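Local coordinates for ankyrin-repeat protein B (PDB 5K34) that probably hijacks the host ubiquitin-proteasome system as a Legionella F-box effector, its ankyrin domain, the part given here, probably binding other proteins, at residues A18-L23 with E54-T60; L14-R19 with R46-A52; P82-K87 with G109-E113; L10-L14 with I29-D35; L86-L90 with I103-I107. All coordinates share one frame. Residue numbers count along the deposited sequence, not the author numbering.

In the fold
The chain stacks three helix pairs, 5-19 with 23-30, 48-54 with 58-67 and 82-91 with 97-112, as expected of ankyrin repeats. Contacts 4, 1 and 2 all use helix 5-19. Contact 4 closes the first pair, its segments alternating with those of contacts 1 and 2, which share Ala18 and Arg19, have centres about 7 Å apart and join the first pair to the second. Contacts 3 and 5 follow in series, centres about 6 Å apart, sharing Leu86 and Lys87 within the third pair. Contacts 4 and 5 lie about 26 Å apart between centres, on opposite sides of the chain's centre. Tyr58, Leu49 and Leu50 carry the packing into the third pair, making one continuous solenoid.

Contact 1 of 5, residues A18-L23 with E54-T60. With SO4 (sulfate ion), chain C.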
# COMPACT_ATOMS: atom_id res chain seq x y z
N ALA A 18 -5.76 3.55 5.13
CA ALA A 18 -5.20 3.38 3.79
C ALA A 18 -6.13 2.56 2.91
O ALA A 18 -6.39 2.95 1.76
CB ALA A 18 -3.85 2.74 3.87
N ARG A 19 -6.69 1.46 3.42
CA ARG A 19 -7.59 0.63 2.61
C ARG A 19 -8.84 1.38 2.19
O ARG A 19 -9.40 1.09 1.11
CB ARG A 19 -7.97 -0.59 3.47
CG ARG A 19 -8.65 -1.70 2.62
CD ARG A 19 -9.00 -2.93 3.45
NE ARG A 19 -7.85 -3.62 3.99
CZ ARG A 19 -7.51 -3.65 5.30
NH1 ARG A 19 -8.17 -2.97 6.23
NH2 ARG A 19 -6.42 -4.34 5.66
N SER A 20 -9.27 2.35 3.00
CA SER A 20 -10.48 3.11 2.67
C SER A 20 -10.18 4.39 1.92
O SER A 20 -11.10 5.18 1.67
CB SER A 20 -11.30 3.46 3.91
OG SER A 20 -10.51 4.22 4.79
N ASN A 21 -8.94 4.61 1.51
CA ASN A 21 -8.57 5.81 0.76
C ASN A 21 -8.72 7.08 1.59
O ASN A 21 -8.85 8.17 1.03
CB ASN A 21 -9.34 5.93 -0.57
CG ASN A 21 -8.53 6.56 -1.71
OD1 ASN A 21 -7.30 6.66 -1.69
ND2 ASN A 21 -9.25 6.92 -2.78
N ASN A 22 -8.67 6.94 2.91
CA ASN A 22 -8.74 8.09 3.80
C ASN A 22 -7.35 8.64 4.03
O ASN A 22 -6.70 8.44 5.08
CB ASN A 22 -9.43 7.73 5.11
CG ASN A 22 -9.82 8.98 5.90
OD1 ASN A 22 -9.23 10.04 5.73
ND2 ASN A 22 -10.80 8.87 6.78
N LEU A 23 -6.85 9.34 3.01
CA LEU A 23 -5.48 9.84 3.01
C LEU A 23 -5.27 10.89 4.12
O LEU A 23 -4.20 10.95 4.73
CB LEU A 23 -5.09 10.41 1.66
CG LEU A 23 -3.66 10.91 1.55
CD1 LEU A 23 -2.60 9.87 1.91
CD2 LEU A 23 -3.43 11.42 0.14
N GLU A 54 -5.27 -3.13 -2.00
CA GLU A 54 -6.40 -4.08 -1.97
C GLU A 54 -7.72 -3.37 -1.79
O GLU A 54 -8.76 -3.91 -2.21
CB GLU A 54 -6.22 -5.14 -0.88
CG GLU A 54 -6.41 -4.65 0.53
CD GLU A 54 -6.04 -5.69 1.58
OE1 GLU A 54 -5.80 -6.87 1.22
OE2 GLU A 54 -5.93 -5.31 2.76
N GLY A 55 -7.76 -2.16 -1.22
CA GLY A 55 -8.98 -1.37 -1.10
C GLY A 55 -9.29 -0.57 -2.34
O GLY A 55 -10.28 0.18 -2.32
N LYS A 56 -8.49 -0.69 -3.40
CA LYS A 56 -8.64 0.13 -4.61
C LYS A 56 -8.49 1.60 -4.30
O LYS A 56 -9.01 2.49 -5.00
CB LYS A 56 -9.97 -0.16 -5.33
CG LYS A 56 -10.19 -1.63 -5.65
CD LYS A 56 -11.37 -1.89 -6.56
CE LYS A 56 -12.67 -1.37 -5.98
NZ LYS A 56 -13.79 -1.80 -6.89
N ALA A 57 -7.70 1.89 -3.27
CA ALA A 57 -7.46 3.27 -2.81
C ALA A 57 -6.23 3.79 -3.55
O ALA A 57 -5.18 4.03 -2.97
CB ALA A 57 -7.26 3.26 -1.28
N TYR A 58 -6.38 3.95 -4.87
CA TYR A 58 -5.18 4.13 -5.69
C TYR A 58 -4.50 5.49 -5.50
O TYR A 58 -3.28 5.56 -5.61
CB TYR A 58 -5.46 3.81 -7.18
CG TYR A 58 -5.89 2.38 -7.36
CD1 TYR A 58 -5.05 1.31 -7.01
CD2 TYR A 58 -7.12 2.07 -7.89
CE1 TYR A 58 -5.44 -0.01 -7.15
CE2 TYR A 58 -7.52 0.74 -8.07
CZ TYR A 58 -6.69 -0.27 -7.69
OH TYR A 58 -7.16 -1.56 -7.83
N GLN A 59 -5.27 6.51 -5.14
CA GLN A 59 -4.62 7.81 -4.84
C GLN A 59 -3.78 7.74 -3.54
O GLN A 59 -2.66 8.27 -3.57
CB GLN A 59 -5.63 8.95 -4.76
CG GLN A 59 -6.53 9.09 -6.00
CD GLN A 59 -7.89 8.46 -5.82
OE1 GLN A 59 -7.98 7.29 -5.37
NE2 GLN A 59 -8.95 9.18 -6.11
N THR A 60 -4.25 7.03 -2.56
CA THR A 60 -3.48 6.83 -1.36
C THR A 60 -2.23 5.98 -1.66
O THR A 60 -1.15 6.25 -1.17
CB THR A 60 -4.35 6.20 -0.26
OG1 THR A 60 -5.36 7.15 0.12
CG2 THR A 60 -3.52 5.85 1.00
S SO4 C . -12.56 7.51 -4.25
O1 SO4 C . -13.78 8.38 -4.10
O2 SO4 C . -12.19 6.85 -2.91
O3 SO4 C . -12.76 6.50 -5.33
O4 SO4 C . -11.41 8.27 -4.82
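Two helix-ending turns lie side by side, with Arg19 and Gly55 CA atoms 4.4 Å apart and those of Asn21 and Ala57 4.5 Å apart. Both turns are Schellman motifs with a residue of positive phi, Asn21 (66/23) in one and Lys56 (61/29) in the other, so the turn between the paired helices of one ankyrin repeat is repeated in the next. Gly55 allows the close approach: its CA makes a CA-H...O contact with Arg19 O at 3.3 Å, where a CB would run into that carbonyl oxygen. Ala57 CB fits against Ala18 O at 3.2 Å. The side chain of Asn21 bridges to the start of helix 58-67. Its OD1 accepts from Thr60 N at 3.2 Å and from Thr60 OG1 at 2.7 Å, while Asn21 ND2 donates to Gln59 OE1 at 2.9 Å. A sulfate ion, probably from the crystallisation liquor, receives Asn21 ND2 on O2 and Gln59 NE2 on O4, each at 2.9 Å. Leu23 CB packs on Thr60 OG1 at 3.6 Å. At the other end, Arg19 NE and NH2 form a salt bridge with Glu54 OE2 at 2.8 and 3.1 Å; Glu54 OE1 pairs with Arg46. The chemistry divides in two, an ionic pair near the helix ends and a network of Asn21, Gln59 and Thr60; both link the first two repeats, consistent with the close CA register.

Contact 2 of 5, residues L14-R19 with R46-A52; sequences LMVAAR and RTPLLAA
Helix 14-19 and helix 48-52 pack side by side, roughly parallel, their axes 7.5 Å apart at closest and crossing at -36°. This is the stacking of first helices of successive ankyrin repeats; residues 47-52 (TPLLAA) vary the TPLHxAA signature, with Leu50 for the usual His. Arg46 (-93/163) and Thr47 (-132/169) are extended before the helix. Met15 CA lies 5.0 Å from Pro48 CA and Arg19 CA 4.2 Å from Ala52 CA. The close approach is consistent with Ala18, Ala51 and Ala52: Ala18 CB is 4.2 Å from Ala51 CB, and CA-H...O contacts run from Arg19 CA to Ala51 O (3.3 Å) and from Ala52 CA to Ala18 O (3.5 Å). Ala18 CB also meets Pro48 CB at 3.8 Å. Met15 is folded m, m, m, laying SD 3.5 Å from Thr47 C and CE 3.8 Å from both Ala51 CB and Arg46 CB. Leu14 (t, p) brings CD2 to 3.9 Å from Pro48 CG. Thr47 (chi1 p) is the N-cap, OG1 accepting weak bonds from Leu49 N (3.2 Å) and Leu50 N (3.4 Å). Arg19 (t, t, m) passes one guanidinium face over Ala51 CB, its NH2 3.7 Å from Arg46 NH2; Glu54 pairs with both arginines and Asp76 with Arg46, offsetting the like charges. Leu14 and Ala17 meet helix 23-30, Pro48 and Ala52 helix 58-67, and Leu49 and Leu50 Pro82 of helix 82-91.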
# COMPACT_ATOMS: atom_id res chain seq x y z
N LEU A 14 -4.10 2.78 10.78
CA LEU A 14 -3.41 3.18 9.53
C LEU A 14 -3.77 2.25 8.40
O LEU A 14 -4.02 2.68 7.27
CB LEU A 14 -1.92 3.18 9.78
CG LEU A 14 -0.99 3.41 8.61
CD1 LEU A 14 -1.22 4.78 7.99
CD2 LEU A 14 0.45 3.24 9.08
N MET A 15 -3.74 0.93 8.60
CA MET A 15 -4.15 -0.06 7.61
C MET A 15 -5.58 0.21 7.16
O MET A 15 -5.88 0.19 5.94
CB MET A 15 -4.02 -1.46 8.17
CG MET A 15 -2.56 -1.87 8.39
SD MET A 15 -1.57 -2.04 6.90
CE MET A 15 -2.22 -3.61 6.29
N VAL A 16 -6.53 0.44 8.09
CA VAL A 16 -7.91 0.73 7.70
C VAL A 16 -8.03 2.06 6.92
O VAL A 16 -8.76 2.13 5.91
CB VAL A 16 -8.82 0.72 8.93
CG1 VAL A 16 -10.22 1.24 8.58
CG2 VAL A 16 -8.92 -0.70 9.47
N ALA A 17 -7.34 3.09 7.40
CA ALA A 17 -7.42 4.38 6.73
C ALA A 17 -6.89 4.24 5.31
O ALA A 17 -7.48 4.77 4.37
CB ALA A 17 -6.62 5.42 7.50
N ALA A 18 -5.76 3.55 5.13
CA ALA A 18 -5.20 3.38 3.79
C ALA A 18 -6.13 2.56 2.91
O ALA A 18 -6.39 2.95 1.76
CB ALA A 18 -3.85 2.74 3.87
N ARG A 19 -6.69 1.46 3.42
CA ARG A 19 -7.59 0.63 2.61
C ARG A 19 -8.84 1.38 2.19
O ARG A 19 -9.40 1.09 1.11
CB ARG A 19 -7.97 -0.59 3.47
CG ARG A 19 -8.65 -1.70 2.62
CD ARG A 19 -9.00 -2.93 3.45
NE ARG A 19 -7.85 -3.62 3.99
CZ ARG A 19 -7.51 -3.65 5.30
NH1 ARG A 19 -8.17 -2.97 6.23
NH2 ARG A 19 -6.42 -4.34 5.66
N ARG A 46 2.71 -6.99 6.30
CA ARG A 46 1.97 -6.09 5.40
C ARG A 46 2.33 -4.64 5.66
O ARG A 46 2.87 -4.28 6.71
CB ARG A 46 0.44 -6.27 5.60
CG ARG A 46 -0.02 -7.73 5.63
CD ARG A 46 -1.52 -7.84 5.44
NE ARG A 46 -1.84 -7.84 4.02
CZ ARG A 46 -2.93 -7.30 3.49
NH1 ARG A 46 -3.12 -7.34 2.18
NH2 ARG A 46 -3.84 -6.67 4.26
N THR A 47 2.01 -3.77 4.69
CA THR A 47 2.17 -2.32 4.88
C THR A 47 0.88 -1.64 4.44
O THR A 47 0.04 -2.26 3.77
CB THR A 47 3.30 -1.76 3.98
OG1 THR A 47 2.92 -1.89 2.61
CG2 THR A 47 4.65 -2.47 4.25
N PRO A 48 0.73 -0.34 4.74
CA PRO A 48 -0.43 0.39 4.26
C PRO A 48 -0.42 0.56 2.75
O PRO A 48 -1.46 0.89 2.17
CB PRO A 48 -0.36 1.74 4.99
CG PRO A 48 1.06 1.86 5.43
CD PRO A 48 1.48 0.42 5.75
N LEU A 49 0.73 0.37 2.07
CA LEU A 49 0.71 0.37 0.60
C LEU A 49 -0.09 -0.81 0.10
O LEU A 49 -0.93 -0.65 -0.80
CB LEU A 49 2.14 0.36 0.07
CG LEU A 49 2.29 0.29 -1.46
CD1 LEU A 49 1.55 1.46 -2.15
CD2 LEU A 49 3.76 0.28 -1.85
N LEU A 50 0.11 -2.02 0.66
CA LEU A 50 -0.73 -3.17 0.34
C LEU A 50 -2.16 -2.95 0.65
O LEU A 50 -3.07 -3.31 -0.10
CB LEU A 50 -0.29 -4.44 1.05
CG LEU A 50 0.86 -5.25 0.56
CD1 LEU A 50 0.91 -6.57 1.35
CD2 LEU A 50 0.71 -5.58 -0.96
N ALA A 51 -2.44 -2.37 1.83
CA ALA A 51 -3.81 -2.08 2.25
C ALA A 51 -4.49 -1.17 1.24
O ALA A 51 -5.64 -1.42 0.85
CB ALA A 51 -3.83 -1.47 3.63
N ALA A 52 -3.81 -0.09 0.83
CA ALA A 52 -4.38 0.81 -0.15
C ALA A 52 -4.65 0.10 -1.44
O ALA A 52 -5.74 0.26 -2.00
CB ALA A 52 -3.46 2.02 -0.34

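Contact 3 of 5, residues P82-K87 with G109-E113; sequences PISLLK and GMQEE
Met110 lays an extended side chain (m, t, t; chi1 -69°, chi2 178°, chi3 -174°) over the first two turns of helix 82-91. Its CB sits 3.7 Å from Ile83 CG1, while its SD comes to 4.0 Å from Pro82 CB and 3.9 Å from Leu86 CD1, so three residues of segment 82-87 line one thioether. Both segments are helical through this region, 82-87 opening helix 82-91 and 109-112 closing helix 97-112; Glu113 is the first residue to leave helical angles. The nearest CA pair is Ile83 with Met110 at 7.1 Å, a spacing filled by side chains, and no direct hydrogen bond crosses. Ile83 takes m, t (-72°, 162°), sending CD1 to 3.8 Å from Gln111 CG. Towards solvent the contact turns polar. Lys87 (m, t, t, m) lies with CE 3.7 Å from Gln111 NE2, and a water links the two side chains, accepting from Lys87 NZ at 2.8 Å and donating to Gln111 OE1 at 2.8 Å. The summed buried area is a modest 246 Å². The arrangement is consistent with the two helices of one ankyrin repeat, here the third and last helix pair of the chain, meeting through apolar faces with a hydrated margin. Ile83 and Met110 also touch Pro72 in the preceding loop, Met110 reaches Trp65 on helix 58-67, and Pro82 and Leu86 continue onto Leu49 and Ile53 of helix 48-54.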
# COMPACT_ATOMS: atom_id res chain seq x y z
N PRO A 82 3.45 -5.52 -3.24
CA PRO A 82 2.66 -4.50 -3.93
C PRO A 82 2.51 -4.78 -5.42
O PRO A 82 1.40 -4.72 -5.94
CB PRO A 82 3.47 -3.20 -3.62
CG PRO A 82 4.02 -3.47 -2.24
CD PRO A 82 4.42 -4.93 -2.27
N ILE A 83 3.62 -5.10 -6.09
CA ILE A 83 3.52 -5.41 -7.52
C ILE A 83 2.69 -6.65 -7.79
O ILE A 83 1.86 -6.64 -8.70
CB ILE A 83 4.92 -5.55 -8.17
CG1 ILE A 83 5.56 -4.16 -8.27
CG2 ILE A 83 4.79 -6.14 -9.58
CD1 ILE A 83 7.07 -4.26 -8.48
N SER A 84 2.94 -7.76 -7.06
CA SER A 84 2.21 -8.97 -7.42
C SER A 84 0.73 -8.85 -7.10
O SER A 84 -0.11 -9.39 -7.82
CB SER A 84 2.84 -10.22 -6.77
OG SER A 84 2.53 -10.32 -5.38
N LEU A 85 0.36 -8.10 -6.06
CA LEU A 85 -1.05 -7.90 -5.73
C LEU A 85 -1.72 -7.06 -6.83
O LEU A 85 -2.85 -7.37 -7.25
CB LEU A 85 -1.16 -7.23 -4.36
CG LEU A 85 -2.58 -7.13 -3.80
CD1 LEU A 85 -3.17 -8.55 -3.59
CD2 LEU A 85 -2.58 -6.33 -2.52
N LEU A 86 -1.05 -6.01 -7.29
CA LEU A 86 -1.55 -5.21 -8.44
C LEU A 86 -1.73 -6.10 -9.66
O LEU A 86 -2.73 -5.99 -10.37
CB LEU A 86 -0.61 -4.04 -8.72
CG LEU A 86 -0.71 -2.88 -7.73
CD1 LEU A 86 0.57 -2.03 -7.85
CD2 LEU A 86 -1.96 -2.05 -8.00
N LYS A 87 -0.74 -6.95 -9.92
CA LYS A 87 -0.83 -7.85 -11.09
C LYS A 87 -2.02 -8.79 -10.96
O LYS A 87 -2.68 -9.06 -11.96
CB LYS A 87 0.47 -8.63 -11.25
CG LYS A 87 1.58 -7.80 -11.90
CD LYS A 87 2.84 -8.67 -12.02
CE LYS A 87 3.96 -7.94 -12.74
NZ LYS A 87 3.83 -8.11 -14.22
N GLY A 109 5.21 2.25 -12.68
CA GLY A 109 6.02 3.09 -11.86
C GLY A 109 6.89 2.27 -10.91
O GLY A 109 8.09 2.53 -10.75
N MET A 110 6.32 1.26 -10.26
CA MET A 110 7.07 0.47 -9.32
C MET A 110 8.17 -0.35 -10.00
O MET A 110 9.26 -0.44 -9.42
CB MET A 110 6.15 -0.47 -8.56
CG MET A 110 5.23 0.30 -7.58
SD MET A 110 4.10 -0.82 -6.72
CE MET A 110 3.09 0.36 -5.85
N GLN A 111 7.90 -0.92 -11.17
CA GLN A 111 8.91 -1.75 -11.82
C GLN A 111 10.00 -0.92 -12.48
O GLN A 111 11.15 -1.34 -12.57
CB GLN A 111 8.26 -2.65 -12.84
CG GLN A 111 7.39 -3.73 -12.24
CD GLN A 111 7.01 -4.78 -13.25
OE1 GLN A 111 6.59 -4.47 -14.34
NE2 GLN A 111 7.19 -6.06 -12.89
N GLU A 112 9.64 0.25 -13.00
CA GLU A 112 10.51 0.97 -13.97
C GLU A 112 11.14 2.23 -13.44
O GLU A 112 12.19 2.64 -13.96
CB GLU A 112 9.77 1.23 -15.29
CG GLU A 112 9.23 -0.08 -15.85
CD GLU A 112 8.55 0.02 -17.21
OE1 GLU A 112 8.92 0.89 -18.03
OE2 GLU A 112 7.71 -0.85 -17.49
N GLU A 113 10.55 2.91 -12.45
CA GLU A 113 11.13 4.16 -11.93
C GLU A 113 12.50 3.94 -11.28
O GLU A 113 12.86 2.87 -10.78
CB GLU A 113 10.19 4.83 -10.92
CG GLU A 113 9.03 5.52 -11.62
CD GLU A 113 7.93 5.98 -10.65
OE1 GLU A 113 8.05 5.91 -9.40
OE2 GLU A 113 6.89 6.43 -11.22
O HOH W 1 5.06 -6.25 -15.86

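Contact 4 of 5, residues L10-L14 with I29-D35; sequences LWGNL and ILKKGID
This is the apolar packing inside the first ankyrin helix pair, where helix 5-19 meets the end of helix 23-30 and the loop that leads on from it. Segment 10-14 is helical; residues 30-33 form a type I turn in which Gly33 N bonds to Leu30 O at 3.1 Å, and Gly33 takes positive phi (104/11) before the chain extends through Ile34 (-81/130). The nearest CA pairs are Leu14 with Ile29 at 6.5 Å and Trp11 with Ile34 at 7.7 Å. No hydrogen bond crosses. Ile29 (m, t) sets CD1 3.6 Å from Leu14 N and CG2 4.2 Å from Leu10 CB. Leu10 (m, t) places CD2 3.8 Å from Lys32 CD. Leu14 (t, p) sends CD2 to 3.8 Å from Leu30 CD2 and 3.9 Å from Ile34 CG2. Trp11 (t, chi2 -88°) also stacks with His43, and its ring edge faces the loop, with CE3 3.8 Å from Ile34 CG2 and CZ3 3.8 Å from Asp35 O.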
# COMPACT_ATOMS: atom_id res chain seq x y z
N LEU A 10 -2.31 2.41 16.52
CA LEU A 10 -2.14 3.32 15.40
C LEU A 10 -1.90 2.56 14.10
O LEU A 10 -2.47 2.97 13.08
CB LEU A 10 -0.98 4.29 15.64
CG LEU A 10 -1.19 5.40 16.70
CD1 LEU A 10 0.15 6.08 16.98
CD2 LEU A 10 -2.21 6.39 16.20
N TRP A 11 -1.07 1.53 14.13
CA TRP A 11 -0.81 0.77 12.89
C TRP A 11 -2.11 0.16 12.35
O TRP A 11 -2.36 0.21 11.14
CB TRP A 11 0.23 -0.33 13.14
CG TRP A 11 0.55 -1.09 11.88
CD1 TRP A 11 -0.09 -2.19 11.39
CD2 TRP A 11 1.57 -0.76 10.95
NE1 TRP A 11 0.49 -2.57 10.20
CE2 TRP A 11 1.53 -1.73 9.92
CE3 TRP A 11 2.55 0.24 10.89
CZ2 TRP A 11 2.42 -1.72 8.85
CZ3 TRP A 11 3.43 0.26 9.80
CH2 TRP A 11 3.37 -0.72 8.82
N GLY A 12 -2.91 -0.46 13.22
CA GLY A 12 -4.16 -1.04 12.73
C GLY A 12 -5.09 -0.00 12.14
O GLY A 12 -5.70 -0.24 11.09
N ASN A 13 -5.16 1.17 12.77
CA ASN A 13 -5.99 2.25 12.24
C ASN A 13 -5.43 2.78 10.92
O ASN A 13 -6.19 3.18 10.02
CB ASN A 13 -6.08 3.39 13.26
CG ASN A 13 -6.96 3.05 14.42
OD1 ASN A 13 -7.75 2.11 14.38
ND2 ASN A 13 -6.86 3.84 15.48
N LEU A 14 -4.10 2.78 10.78
CA LEU A 14 -3.41 3.18 9.53
C LEU A 14 -3.77 2.25 8.40
O LEU A 14 -4.02 2.68 7.27
CB LEU A 14 -1.92 3.18 9.78
CG LEU A 14 -0.99 3.41 8.61
CD1 LEU A 14 -1.22 4.78 7.99
CD2 LEU A 14 0.45 3.24 9.08
N ILE A 29 -1.96 10.00 11.11
CA ILE A 29 -1.30 8.93 11.85
C ILE A 29 0.20 8.94 11.59
O ILE A 29 1.01 8.77 12.54
CB ILE A 29 -1.92 7.56 11.50
CG1 ILE A 29 -3.36 7.50 11.99
CG2 ILE A 29 -1.05 6.42 12.06
CD1 ILE A 29 -4.15 6.34 11.40
N LEU A 30 0.64 9.15 10.35
CA LEU A 30 2.09 9.13 10.06
C LEU A 30 2.80 10.32 10.74
O LEU A 30 4.00 10.17 11.05
CB LEU A 30 2.35 9.08 8.56
CG LEU A 30 1.79 7.81 7.88
CD1 LEU A 30 2.16 7.82 6.44
CD2 LEU A 30 2.25 6.53 8.56
N LYS A 31 2.09 11.41 11.01
CA LYS A 31 2.71 12.53 11.74
C LYS A 31 3.08 12.12 13.15
O LYS A 31 3.90 12.82 13.78
CB LYS A 31 1.72 13.66 11.84
CG LYS A 31 1.75 14.65 10.72
CD LYS A 31 1.44 15.96 11.44
CE LYS A 31 0.81 17.03 10.56
NZ LYS A 31 0.40 18.16 11.48
N LYS A 32 2.47 11.07 13.71
CA LYS A 32 2.77 10.60 15.09
C LYS A 32 4.03 9.75 15.11
O LYS A 32 4.39 9.21 16.16
CB LYS A 32 1.57 9.83 15.66
CG LYS A 32 0.30 10.66 15.76
CD LYS A 32 -0.85 9.93 16.43
CE LYS A 32 -2.08 10.81 16.45
NZ LYS A 32 -1.72 12.20 16.91
N GLY A 33 4.72 9.62 13.98
CA GLY A 33 6.04 8.99 13.97
C GLY A 33 6.11 7.58 13.42
O GLY A 33 7.12 6.89 13.60
N ILE A 34 5.05 7.09 12.81
CA ILE A 34 5.03 5.74 12.24
C ILE A 34 5.72 5.76 10.87
O ILE A 34 5.39 6.56 9.99
CB ILE A 34 3.56 5.25 12.10
CG1 ILE A 34 2.77 5.33 13.45
CG2 ILE A 34 3.54 3.92 11.34
CD1 ILE A 34 3.30 4.39 14.53
N ASP A 35 6.66 4.85 10.66
CA ASP A 35 7.28 4.62 9.38
C ASP A 35 6.44 3.59 8.61
O ASP A 35 6.42 2.39 8.99
CB ASP A 35 8.73 4.13 9.56
CG ASP A 35 9.42 3.87 8.25
OD1 ASP A 35 8.80 3.82 7.16
OD2 ASP A 35 10.69 3.69 8.26

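Contact 5 of 5, residues L86-L90 with I103-I107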
# COMPACT_ATOMS: atom_id res chain seq x y z
N LEU A 86 -1.05 -6.01 -7.29
CA LEU A 86 -1.55 -5.21 -8.44
C LEU A 86 -1.73 -6.10 -9.66
O LEU A 86 -2.73 -5.99 -10.37
CB LEU A 86 -0.61 -4.04 -8.72
CG LEU A 86 -0.71 -2.88 -7.73
CD1 LEU A 86 0.57 -2.03 -7.85
CD2 LEU A 86 -1.96 -2.05 -8.00
N LYS A 87 -0.74 -6.95 -9.92
CA LYS A 87 -0.83 -7.85 -11.09
C LYS A 87 -2.02 -8.79 -10.96
O LYS A 87 -2.68 -9.06 -11.96
CB LYS A 87 0.47 -8.63 -11.25
CG LYS A 87 1.58 -7.80 -11.90
CD LYS A 87 2.84 -8.67 -12.02
CE LYS A 87 3.96 -7.94 -12.74
NZ LYS A 87 3.83 -8.11 -14.22
N LYS A 88 -2.28 -9.29 -9.76
CA LYS A 88 -3.49 -10.11 -9.57
C LYS A 88 -4.83 -9.39 -9.89
O LYS A 88 -5.76 -9.91 -10.50
CB LYS A 88 -3.54 -10.65 -8.16
CG LYS A 88 -2.59 -11.80 -7.89
CD LYS A 88 -2.83 -12.44 -6.52
CE LYS A 88 -4.25 -12.95 -6.41
NZ LYS A 88 -4.31 -14.08 -5.42
N GLN A 89 -4.89 -8.11 -9.46
CA GLN A 89 -6.02 -7.25 -9.74
C GLN A 89 -6.15 -7.04 -11.26
O GLN A 89 -7.25 -7.12 -11.80
CB GLN A 89 -5.86 -5.90 -9.04
CG GLN A 89 -5.99 -5.99 -7.53
CD GLN A 89 -6.02 -4.61 -6.90
OE1 GLN A 89 -5.46 -3.65 -7.45
NE2 GLN A 89 -6.65 -4.50 -5.74
N LEU A 90 -5.04 -6.76 -11.92
CA LEU A 90 -5.06 -6.50 -13.37
C LEU A 90 -5.57 -7.71 -14.12
O LEU A 90 -6.25 -7.52 -15.15
CB LEU A 90 -3.65 -6.17 -13.83
CG LEU A 90 -3.49 -5.67 -15.27
CD1 LEU A 90 -4.22 -4.35 -15.47
CD2 LEU A 90 -2.00 -5.52 -15.60
N ILE A 103 -4.06 0.64 -12.20
CA ILE A 103 -3.25 -0.48 -11.76
C ILE A 103 -2.00 -0.60 -12.62
O ILE A 103 -0.87 -0.72 -12.11
CB ILE A 103 -4.10 -1.78 -11.80
CG1 ILE A 103 -5.15 -1.75 -10.72
CG2 ILE A 103 -3.20 -3.00 -11.66
CD1 ILE A 103 -6.31 -2.74 -10.96
N ARG A 104 -2.20 -0.52 -13.93
CA ARG A 104 -1.11 -0.60 -14.84
C ARG A 104 -0.07 0.50 -14.61
O ARG A 104 1.15 0.27 -14.66
CB ARG A 104 -1.67 -0.58 -16.27
CG ARG A 104 -2.07 -1.92 -16.85
CD ARG A 104 -2.34 -1.94 -18.39
NE ARG A 104 -2.81 -3.29 -18.83
CZ ARG A 104 -4.08 -3.69 -18.96
NH1 ARG A 104 -5.08 -2.85 -18.74
NH2 ARG A 104 -4.35 -4.95 -19.34
N ALA A 105 -0.55 1.72 -14.38
CA ALA A 105 0.35 2.85 -14.14
C ALA A 105 1.17 2.64 -12.85
O ALA A 105 2.37 2.99 -12.83
CB ALA A 105 -0.46 4.13 -14.07
N LEU A 106 0.55 2.09 -11.81
CA LEU A 106 1.27 1.81 -10.56
C LEU A 106 2.29 0.67 -10.77
O LEU A 106 3.42 0.82 -10.27
CB LEU A 106 0.29 1.47 -9.44
CG LEU A 106 -0.40 2.62 -8.78
CD1 LEU A 106 -1.65 2.22 -8.04
CD2 LEU A 106 0.55 3.34 -7.81
N ILE A 107 1.93 -0.38 -11.47
CA ILE A 107 2.90 -1.43 -11.78
C ILE A 107 4.09 -0.87 -12.51
O ILE A 107 5.25 -1.14 -12.17
CB ILE A 107 2.27 -2.58 -12.58
CG1 ILE A 107 1.20 -3.30 -11.73
CG2 ILE A 107 3.35 -3.56 -13.05
CD1 ILE A 107 0.29 -4.18 -12.54
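The last ankyrin helix pair is an antiparallel helical hairpin, its two segments at 151° with axes 9.6 Å apart at closest, and the interface between them is built from branched aliphatic side chains. Among the purely apolar contacts, Leu86 is central: CB lies 3.6 Å from Ile107 CG1, CD1 3.9 Å from Leu106 CB and CD2 4.0 Å from Ile103 CG2. One turn on, Leu90 adds CB to Ile103 CG2 at 3.9 Å and CD2 to Ile107 CD1 at 4.1 Å, so Ile103 and Ile107 each touch both leucines. Hydrogen bonding is absent across the pair. Polar residues contribute through their aliphatic parts, Lys87 CG reaching Ile107 CD1 at 3.9 Å and Gln89 CB reaching Ile103 CD1 at 3.7 Å. The amide of Gln89 is engaged elsewhere, with Tyr58 OH and Ile53 O, which ties the hairpin to the preceding repeat. Arg104, with CA-to-CB directed away, runs extended (chi2 and chi3 t), one guanidinium face over Leu90 CD1 and CG 3.5 Å from that methyl carbon.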